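Local coordinates for protein putative N-acetylmuramoyl-L-alanine amidase,autolysin cwp6 (Peptoclostridium difficile, PDB 5J72) that probably hydrolyses the amide bond between N-acetylmuramic acid and L-alanine in peptidoglycan as a zinc-dependent autolysin, and carries CWB2 modules that attach it to the cell wall, at residues A138-T143 and N163-A168. Residues are numbered along the deposited sequence; the frame is centred on the assembly and turned at random.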
loop_
_atom_site.group_PDB
_atom_site.type_symbol
_atom_site.label_atom_id
_atom_site.label_comp_id
_atom_site.label_asym_id
_atom_site.label_seq_id
_atom_site.Cartn_x
_atom_site.Cartn_y
_atom_site.Cartn_z
ATOM N N ALA A 138 -18.535 8.399 9.036
ATOM C CA ALA A 138 -19.337 8.922 7.918
ATOM C C ALA A 138 -18.526 9.700 6.915
ATOM O O ALA A 138 -18.766 9.576 5.724
ATOM C CB ALA A 138 -20.444 9.813 8.463
ATOM N N THR A 139 -17.574 10.522 7.370
ATOM C CA THR A 139 -16.723 11.276 6.468
ATOM C C THR A 139 -15.261 11.110 6.882
ATOM O O THR A 139 -14.957 10.471 7.905
ATOM C CB THR A 139 -17.091 12.771 6.481
ATOM O OG1 THR A 139 -16.524 13.382 7.640
ATOM C CG2 THR A 139 -18.628 13.003 6.547
ATOM N N ARG A 140 -14.387 11.698 6.094
ATOM C CA ARG A 140 -12.978 11.666 6.344
ATOM C C ARG A 140 -12.677 12.206 7.790
ATOM O O ARG A 140 -11.737 11.716 8.422
ATOM C CB ARG A 140 -12.265 12.534 5.311
ATOM C CG ARG A 140 -12.745 13.990 5.297
ATOM C CD ARG A 140 -12.216 14.761 4.016
ATOM N NE ARG A 140 -12.701 14.060 2.816
ATOM C CZ ARG A 140 -12.185 14.159 1.596
ATOM N NH1 ARG A 140 -11.178 14.990 1.354
ATOM N NH2 ARG A 140 -12.645 13.396 0.618
ATOM N N PHE A 141 -13.432 13.200 8.267
ATOM C CA PHE A 141 -13.201 13.766 9.618
ATOM C C PHE A 141 -13.448 12.695 10.679
ATOM O O PHE A 141 -12.633 12.574 11.574
ATOM C CB PHE A 141 -14.148 14.963 9.893
ATOM C CG PHE A 141 -13.857 16.088 8.962
ATOM C CD1 PHE A 141 -12.881 17.024 9.264
ATOM C CD2 PHE A 141 -14.521 16.188 7.734
ATOM C CE1 PHE A 141 -12.555 18.046 8.361
ATOM C CE2 PHE A 141 -14.196 17.211 6.834
ATOM C CZ PHE A 141 -13.215 18.131 7.151
ATOM N N GLU A 142 -14.590 11.929 10.584
ATOM C CA GLU A 142 -14.850 10.908 11.586
ATOM C C GLU A 142 -13.915 9.754 11.422
ATOM O O GLU A 142 -13.603 9.098 12.421
ATOM C CB GLU A 142 -16.295 10.364 11.540
ATOM C CG GLU A 142 -17.347 11.394 11.915
ATOM C CD GLU A 142 -17.692 12.322 10.763
ATOM O OE1 GLU A 142 -17.401 12.001 9.592
ATOM O OE2 GLU A 142 -18.244 13.394 11.035
ATOM N N THR A 143 -13.475 9.459 10.183
ATOM C CA THR A 143 -12.530 8.361 10.021
ATOM C C THR A 143 -11.189 8.742 10.733
ATOM O O THR A 143 -10.618 7.865 11.392
ATOM C CB THR A 143 -12.297 8.058 8.524
ATOM O OG1 THR A 143 -13.438 7.359 8.090
ATOM C CG2 THR A 143 -11.067 7.134 8.267
ATOM N N ASN A 163 -5.726 20.563 6.563
ATOM C CA ASN A 163 -7.026 20.865 5.988
ATOM C C ASN A 163 -7.538 19.629 5.320
ATOM O O ASN A 163 -6.841 19.120 4.422
ATOM C CB ASN A 163 -6.850 21.973 4.940
ATOM C CG ASN A 163 -8.154 22.345 4.251
ATOM O OD1 ASN A 163 -8.978 21.485 3.923
ATOM N ND2 ASN A 163 -8.427 23.660 4.045
ATOM N N GLY A 164 -8.738 19.149 5.685
ATOM C CA GLY A 164 -9.242 17.884 5.168
ATOM C C GLY A 164 -9.649 17.840 3.708
ATOM O O GLY A 164 -9.724 16.753 3.153
ATOM N N GLU A 165 -9.938 18.995 3.083
ATOM C CA GLU A 165 -10.331 18.992 1.657
ATOM C C GLU A 165 -9.130 19.410 0.825
ATOM O O GLU A 165 -9.217 19.380 -0.381
ATOM C CB GLU A 165 -11.564 19.914 1.407
ATOM C CG GLU A 165 -12.702 19.718 2.420
ATOM C CD GLU A 165 -13.450 18.380 2.291
ATOM O OE1 GLU A 165 -13.140 17.613 1.353
ATOM O OE2 GLU A 165 -14.352 18.097 3.132
ATOM N N LEU A 166 -8.015 19.818 1.439
ATOM C CA LEU A 166 -6.792 20.110 0.710
ATOM C C LEU A 166 -5.790 19.100 1.225
ATOM O O LEU A 166 -4.620 19.450 1.481
ATOM C CB LEU A 166 -6.096 21.465 0.935
ATOM C CG LEU A 166 -6.837 22.729 0.607
ATOM C CD1 LEU A 166 -6.063 23.804 1.382
ATOM C CD2 LEU A 166 -6.848 23.031 -0.910
ATOM N N ALA A 167 -6.206 17.867 1.392
ATOM C CA ALA A 167 -5.309 16.890 1.976
ATOM C C ALA A 167 -3.964 16.739 1.237
ATOM O O ALA A 167 -2.972 16.414 1.887
ATOM C CB ALA A 167 -6.028 15.552 2.054
ATOM N N ALA A 168 -3.901 16.994 -0.098
ATOM C CA ALA A 168 -2.640 16.828 -0.844
ATOM C C ALA A 168 -1.557 17.643 -0.217
ATOM O O ALA A 168 -0.376 17.354 -0.412
ATOM C CB ALA A 168 -2.809 17.241 -2.298
#
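The first turn of helix 140-151 faces the loop that leaves strand 158-163, and the two backbones come closest where the CA atoms of F141 and G164 stand 7.2 Å apart. T139 and E142 form a capping box: the T139 hydroxyl suits the N-cap because OG1 accepts from F141 N in the first turn, while E142 OE1, a carboxylate oxygen suited to gripping two donors, takes T139 N through its anti lone pair and lies 2.5 Å from T139 OG1. The loop turns on N163, whose amide arm, anti to the backbone N (chi1 179°), is short enough to place OD1 2.8 Å from E165 N in an Asx turn; its ND2 is hydrogen-bonded to S216 O.

R140 is long enough to reach across: chi1 of 58° tucks CG between the backbone N and C, and a turn at chi3 brings the guanidinium to G164. Its NH1 gives G164 O a nearly straight hydrogen bond of 2.9 Å, in the planes of both guanidinium and carbonyl. E165 supplies the opposite charge, folding back at chi2 to lay OE1 above one guanidinium face, near its rim, 3.3 Å from R140 NH1; the planes are 26° apart and no N-H points at OE1, so this salt bridge is purely electrostatic. E165 OE2 meets the F141 ring edge, 3.8 Å from CE2. G164, lacking a side chain, admits the ring tip, F141 CZ, to 4.4 Å from its CA. F141, flat and hydrocarbon, suits this buried place, packing also on L186 and helix 194-203.

The contact thus belongs to the parallel alpha/beta fold of a CWB2 module, its N-capped helix 140-151 packing beside the loop after strand 158-163 of the four-stranded sheet.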